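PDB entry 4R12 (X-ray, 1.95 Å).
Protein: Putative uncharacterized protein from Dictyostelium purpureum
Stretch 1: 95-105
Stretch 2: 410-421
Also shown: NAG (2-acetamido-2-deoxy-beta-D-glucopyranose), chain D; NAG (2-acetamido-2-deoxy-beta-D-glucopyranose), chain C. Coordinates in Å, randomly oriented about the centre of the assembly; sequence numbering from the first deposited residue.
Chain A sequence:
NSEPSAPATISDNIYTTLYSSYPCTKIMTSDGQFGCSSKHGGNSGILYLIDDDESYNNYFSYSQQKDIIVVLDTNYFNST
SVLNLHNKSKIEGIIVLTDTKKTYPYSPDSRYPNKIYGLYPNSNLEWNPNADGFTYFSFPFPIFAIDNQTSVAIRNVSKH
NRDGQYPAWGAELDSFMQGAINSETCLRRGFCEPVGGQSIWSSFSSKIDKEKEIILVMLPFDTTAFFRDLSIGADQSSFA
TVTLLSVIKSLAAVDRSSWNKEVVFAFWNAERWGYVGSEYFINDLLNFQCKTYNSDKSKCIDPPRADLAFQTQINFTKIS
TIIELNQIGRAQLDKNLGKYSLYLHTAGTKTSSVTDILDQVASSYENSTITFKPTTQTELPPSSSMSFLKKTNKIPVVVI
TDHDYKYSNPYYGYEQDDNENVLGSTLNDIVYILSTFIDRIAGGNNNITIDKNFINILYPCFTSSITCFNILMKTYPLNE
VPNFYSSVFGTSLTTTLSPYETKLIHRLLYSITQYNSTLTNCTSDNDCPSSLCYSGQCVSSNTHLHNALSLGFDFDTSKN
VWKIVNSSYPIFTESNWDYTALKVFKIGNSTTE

Stretch 1 (95-105) IVLTDTKKTYP
Stretch 2 (410-421) PYYGYEQDDNEN

The two stretches, more than 300 residues apart, are held together by a mainly polar contact in which side chains of a turn-rich loop bind the backbone of an extended segment, burying 525 Å². Stretch 1 leaves a β-strand at Ile95-Val96 and continues as loop, largely extended from Thr100 to Lys102; stretch 2 contains a type II turn, Tyr411-Tyr414, then a type I turn, Tyr414-Asp417, closed by Asp417 N to Tyr414 O (2.9 Å). Gly413 supplies the positive phi (71°) of the first turn. Stretch 2 runs opposite to stretch 1 from Pro410 to about Glu415, then turns back through the type I turn; CA-CA distances are Pro105-Pro410 5.0 Å, Lys101-Gln416 7.2 Å and Thr98-Glu415 9.3 Å.

At the centre, Gln416 (chi1 t, chi2 t, chi3 -38°) points toward stretch 1 and its amide reads both polar backbone atoms of one residue: Lys102 N donates to Gln416 OE1 (2.8 Å, 154°), and Gln416 NE2 donates to Lys102 O (3.1 Å, 179°). A carboxamide suits this place because it offers donor and acceptor. The CA-to-CB bond of Lys102 points toward stretch 2, and the side chain (m, t, t, p) brings NZ to Tyr414 OH, to which it donates (2.8 Å); Tyr414 has chi1 t. Tyr411 (chi1 m, chi2 -67°) reaches back, its OH donating to Tyr104 O (2.7 Å), near the ring plane. Pro105 CB packs on Pro410 CB at 3.9 Å.

At the other end, Glu415 (p, t, -28°) places OE1 3.5 Å from Thr98 CG2, and a water donates to Glu415 OE2 (2.6 Å) and Leu97 O (2.9 Å). Lys101 (m, t, t, m) carries its amine to the acidic pair Asp418 and Glu420. Its NZ lies 3.8 Å from Glu420 OE1, a long salt bridge; the modelled approach to Asp418 OD2 is too short to be reliable.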

# COMPACT_ATOMS: atom_id res chain seq x y z
N ILE A 95 -17.98 -4.46 -16.46
CA ILE A 95 -17.67 -5.47 -15.45
C ILE A 95 -16.42 -6.21 -15.89
O ILE A 95 -16.37 -6.74 -17.01
CB ILE A 95 -18.81 -6.46 -15.24
CG1 ILE A 95 -20.07 -5.73 -14.80
CG2 ILE A 95 -18.41 -7.53 -14.24
CD1 ILE A 95 -21.31 -6.62 -14.70
N VAL A 96 -15.42 -6.23 -15.03
CA VAL A 96 -14.17 -6.92 -15.34
C VAL A 96 -14.13 -8.26 -14.62
O VAL A 96 -14.27 -8.34 -13.40
CB VAL A 96 -12.93 -6.07 -14.97
CG1 VAL A 96 -11.63 -6.86 -15.23
CG2 VAL A 96 -12.94 -4.75 -15.76
N LEU A 97 -13.95 -9.32 -15.40
CA LEU A 97 -13.94 -10.68 -14.89
C LEU A 97 -12.57 -11.02 -14.31
O LEU A 97 -11.54 -10.63 -14.85
CB LEU A 97 -14.31 -11.67 -16.00
CG LEU A 97 -15.63 -11.39 -16.74
CD1 LEU A 97 -15.70 -12.25 -18.00
CD2 LEU A 97 -16.83 -11.66 -15.85
N THR A 98 -12.56 -11.75 -13.20
CA THR A 98 -11.30 -12.17 -12.59
C THR A 98 -11.20 -13.69 -12.48
O THR A 98 -10.39 -14.17 -11.68
CB THR A 98 -11.12 -11.57 -11.19
OG1 THR A 98 -12.10 -12.12 -10.30
CG2 THR A 98 -11.28 -10.05 -11.23
N ASP A 99 -12.00 -14.43 -13.25
CA ASP A 99 -11.91 -15.90 -13.23
C ASP A 99 -10.72 -16.39 -14.06
O ASP A 99 -10.27 -17.53 -13.92
CB ASP A 99 -13.21 -16.56 -13.71
CG ASP A 99 -13.69 -16.04 -15.06
OD1 ASP A 99 -13.41 -14.87 -15.41
OD2 ASP A 99 -14.39 -16.81 -15.76
N THR A 100 -10.21 -15.51 -14.92
CA THR A 100 -8.93 -15.73 -15.61
C THR A 100 -8.01 -14.53 -15.36
O THR A 100 -8.48 -13.45 -14.98
CB THR A 100 -9.11 -15.90 -17.12
OG1 THR A 100 -9.66 -14.69 -17.67
CG2 THR A 100 -10.02 -17.08 -17.44
N LYS A 101 -6.71 -14.72 -15.57
CA LYS A 101 -5.71 -13.68 -15.39
C LYS A 101 -5.27 -13.13 -16.74
O LYS A 101 -5.56 -13.73 -17.76
CB LYS A 101 -4.48 -14.22 -14.66
CG LYS A 101 -4.66 -14.52 -13.18
CD LYS A 101 -3.36 -15.15 -12.65
CE LYS A 101 -3.46 -15.50 -11.17
NZ LYS A 101 -3.12 -14.33 -10.33
N LYS A 102 -4.54 -12.02 -16.74
CA LYS A 102 -3.96 -11.55 -18.00
C LYS A 102 -2.82 -12.47 -18.40
O LYS A 102 -2.07 -12.93 -17.56
CB LYS A 102 -3.45 -10.11 -17.89
CG LYS A 102 -4.53 -9.05 -17.98
CD LYS A 102 -3.92 -7.65 -18.04
CE LYS A 102 -4.94 -6.60 -18.51
NZ LYS A 102 -6.15 -6.54 -17.61
N THR A 103 -2.68 -12.72 -19.70
CA THR A 103 -1.59 -13.56 -20.20
C THR A 103 -0.38 -12.72 -20.61
O THR A 103 0.56 -13.23 -21.23
CB THR A 103 -2.05 -14.38 -21.40
OG1 THR A 103 -2.51 -13.50 -22.44
CG2 THR A 103 -3.18 -15.33 -21.00
N TYR A 104 -0.39 -11.44 -20.26
CA TYR A 104 0.73 -10.56 -20.60
C TYR A 104 1.03 -9.62 -19.44
O TYR A 104 0.16 -9.40 -18.59
CB TYR A 104 0.42 -9.77 -21.87
CG TYR A 104 -0.88 -9.00 -21.87
CD1 TYR A 104 -0.95 -7.72 -21.31
CD2 TYR A 104 -2.03 -9.52 -22.47
CE1 TYR A 104 -2.14 -6.99 -21.32
CE2 TYR A 104 -3.23 -8.80 -22.49
CZ TYR A 104 -3.27 -7.53 -21.91
OH TYR A 104 -4.44 -6.80 -21.93
N PRO A 105 2.25 -9.05 -19.40
CA PRO A 105 2.55 -8.09 -18.33
C PRO A 105 1.70 -6.83 -18.47
O PRO A 105 1.44 -6.39 -19.59
CB PRO A 105 4.04 -7.77 -18.52
CG PRO A 105 4.55 -8.75 -19.55
CD PRO A 105 3.36 -9.17 -20.36
N PRO A 410 5.98 -7.19 -12.99
CA PRO A 410 5.29 -7.00 -14.27
C PRO A 410 3.84 -6.52 -14.11
O PRO A 410 3.17 -6.26 -15.11
CB PRO A 410 5.33 -8.40 -14.88
CG PRO A 410 5.29 -9.31 -13.70
CD PRO A 410 6.02 -8.61 -12.58
N TYR A 411 3.38 -6.38 -12.87
CA TYR A 411 2.01 -5.96 -12.62
C TYR A 411 1.96 -4.86 -11.58
O TYR A 411 1.14 -4.90 -10.66
CB TYR A 411 1.17 -7.17 -12.16
CG TYR A 411 1.00 -8.18 -13.27
CD1 TYR A 411 0.26 -7.86 -14.40
CD2 TYR A 411 1.59 -9.43 -13.20
CE1 TYR A 411 0.11 -8.78 -15.44
CE2 TYR A 411 1.45 -10.35 -14.23
CZ TYR A 411 0.71 -10.02 -15.34
OH TYR A 411 0.57 -10.93 -16.37
N TYR A 412 2.82 -3.85 -11.73
CA TYR A 412 2.89 -2.80 -10.73
C TYR A 412 1.59 -2.01 -10.62
O TYR A 412 1.08 -1.49 -11.61
CB TYR A 412 4.06 -1.84 -11.02
CG TYR A 412 4.23 -0.81 -9.95
CD1 TYR A 412 3.53 0.39 -9.99
CD2 TYR A 412 5.06 -1.06 -8.86
CE1 TYR A 412 3.67 1.33 -8.99
CE2 TYR A 412 5.21 -0.12 -7.85
CZ TYR A 412 4.51 1.07 -7.92
OH TYR A 412 4.63 2.01 -6.92
N GLY A 413 1.04 -1.90 -9.41
CA GLY A 413 -0.16 -1.12 -9.18
C GLY A 413 -1.40 -1.77 -9.78
O GLY A 413 -2.30 -1.09 -10.30
N TYR A 414 -1.47 -3.09 -9.69
CA TYR A 414 -2.51 -3.83 -10.39
C TYR A 414 -2.88 -5.11 -9.63
O TYR A 414 -2.04 -5.69 -8.96
CB TYR A 414 -2.03 -4.16 -11.82
CG TYR A 414 -3.04 -4.91 -12.65
CD1 TYR A 414 -4.26 -4.33 -12.99
CD2 TYR A 414 -2.77 -6.19 -13.10
CE1 TYR A 414 -5.21 -5.03 -13.74
CE2 TYR A 414 -3.69 -6.89 -13.86
CZ TYR A 414 -4.92 -6.31 -14.18
OH TYR A 414 -5.83 -7.02 -14.92
N GLU A 415 -4.15 -5.53 -9.77
CA GLU A 415 -4.69 -6.68 -9.03
C GLU A 415 -3.91 -7.97 -9.22
O GLU A 415 -3.89 -8.82 -8.33
CB GLU A 415 -6.16 -6.93 -9.44
CG GLU A 415 -6.34 -7.02 -10.95
CD GLU A 415 -7.64 -7.68 -11.39
OE1 GLU A 415 -8.17 -8.52 -10.65
OE2 GLU A 415 -8.12 -7.36 -12.49
N GLN A 416 -3.27 -8.14 -10.38
CA GLN A 416 -2.51 -9.35 -10.63
C GLN A 416 -1.14 -9.37 -9.93
O GLN A 416 -0.39 -10.34 -10.08
CB GLN A 416 -2.33 -9.56 -12.14
CG GLN A 416 -2.05 -11.01 -12.53
CD GLN A 416 -2.38 -11.30 -13.98
OE1 GLN A 416 -3.36 -10.80 -14.53
NE2 GLN A 416 -1.55 -12.15 -14.61
N ASP A 417 -0.82 -8.32 -9.18
CA ASP A 417 0.36 -8.34 -8.32
C ASP A 417 -0.01 -9.09 -7.05
O ASP A 417 -0.22 -8.50 -5.99
CB ASP A 417 0.83 -6.91 -8.02
CG ASP A 417 2.13 -6.87 -7.23
OD1 ASP A 417 2.76 -7.94 -7.04
OD2 ASP A 417 2.53 -5.76 -6.80
N ASP A 418 -0.08 -10.41 -7.18
CA ASP A 418 -0.63 -11.26 -6.12
C ASP A 418 0.37 -12.36 -5.73
O ASP A 418 1.56 -12.27 -6.07
CB ASP A 418 -1.97 -11.87 -6.58
CG ASP A 418 -1.84 -12.72 -7.85
OD1 ASP A 418 -0.71 -13.11 -8.23
OD2 ASP A 418 -2.89 -12.99 -8.48
N ASN A 419 -0.09 -13.40 -5.03
CA ASN A 419 0.84 -14.39 -4.49
C ASN A 419 1.60 -15.13 -5.58
O ASN A 419 2.71 -15.60 -5.34
CB ASN A 419 0.15 -15.40 -3.52
CG ASN A 419 -0.93 -16.27 -4.19
OD1 ASN A 419 -1.10 -16.30 -5.40
ND2 ASN A 419 -1.66 -17.00 -3.35
N GLU A 420 1.01 -15.20 -6.77
CA GLU A 420 1.67 -15.85 -7.90
C GLU A 420 2.66 -14.93 -8.62
O GLU A 420 3.37 -15.36 -9.53
CB GLU A 420 0.63 -16.38 -8.88
CG GLU A 420 -0.14 -17.55 -8.29
CD GLU A 420 -1.09 -18.18 -9.27
OE1 GLU A 420 -1.29 -17.62 -10.37
OE2 GLU A 420 -1.64 -19.25 -8.94
N ASN A 421 2.72 -13.68 -8.19
CA ASN A 421 3.63 -12.72 -8.80
C ASN A 421 4.94 -12.59 -8.01
O ASN A 421 5.82 -11.84 -8.40
CB ASN A 421 2.96 -11.34 -8.92
CG ASN A 421 3.74 -10.36 -9.80
OD1 ASN A 421 4.17 -10.71 -10.89
ND2 ASN A 421 3.90 -9.13 -9.33
C1 NAG D . -10.36 -19.35 -10.24
C2 NAG D . -8.91 -19.34 -10.66
C3 NAG D . -8.56 -20.60 -11.40
C4 NAG D . -9.04 -21.85 -10.67
C5 NAG D . -10.51 -21.66 -10.28
C6 NAG D . -11.10 -22.77 -9.47
C7 NAG D . -7.90 -17.23 -11.12
C8 NAG D . -7.59 -16.22 -12.16
N2 NAG D . -8.66 -18.22 -11.50
O3 NAG D . -7.16 -20.60 -11.57
O4 NAG D . -8.86 -22.96 -11.54
O5 NAG D . -10.57 -20.51 -9.47
O6 NAG D . -10.39 -22.88 -8.25
O7 NAG D . -7.49 -17.14 -10.00
C1 NAG C . -4.44 -4.40 -24.45
C2 NAG C . -3.13 -4.85 -25.06
C3 NAG C . -3.26 -5.29 -26.49
C4 NAG C . -4.35 -6.30 -26.68
C5 NAG C . -5.64 -5.73 -26.08
C6 NAG C . -6.82 -6.66 -26.13
C7 NAG C . -1.47 -3.57 -23.96
C8 NAG C . -0.72 -2.27 -23.92
N2 NAG C . -2.18 -3.80 -25.02
O3 NAG C . -2.02 -5.83 -26.89
O4 NAG C . -4.46 -6.45 -28.07
O5 NAG C . -5.45 -5.33 -24.74
O6 NAG C . -6.51 -8.01 -25.91
O7 NAG C . -1.41 -4.33 -23.05
O HOH W 1 -9.23 -9.17 -13.99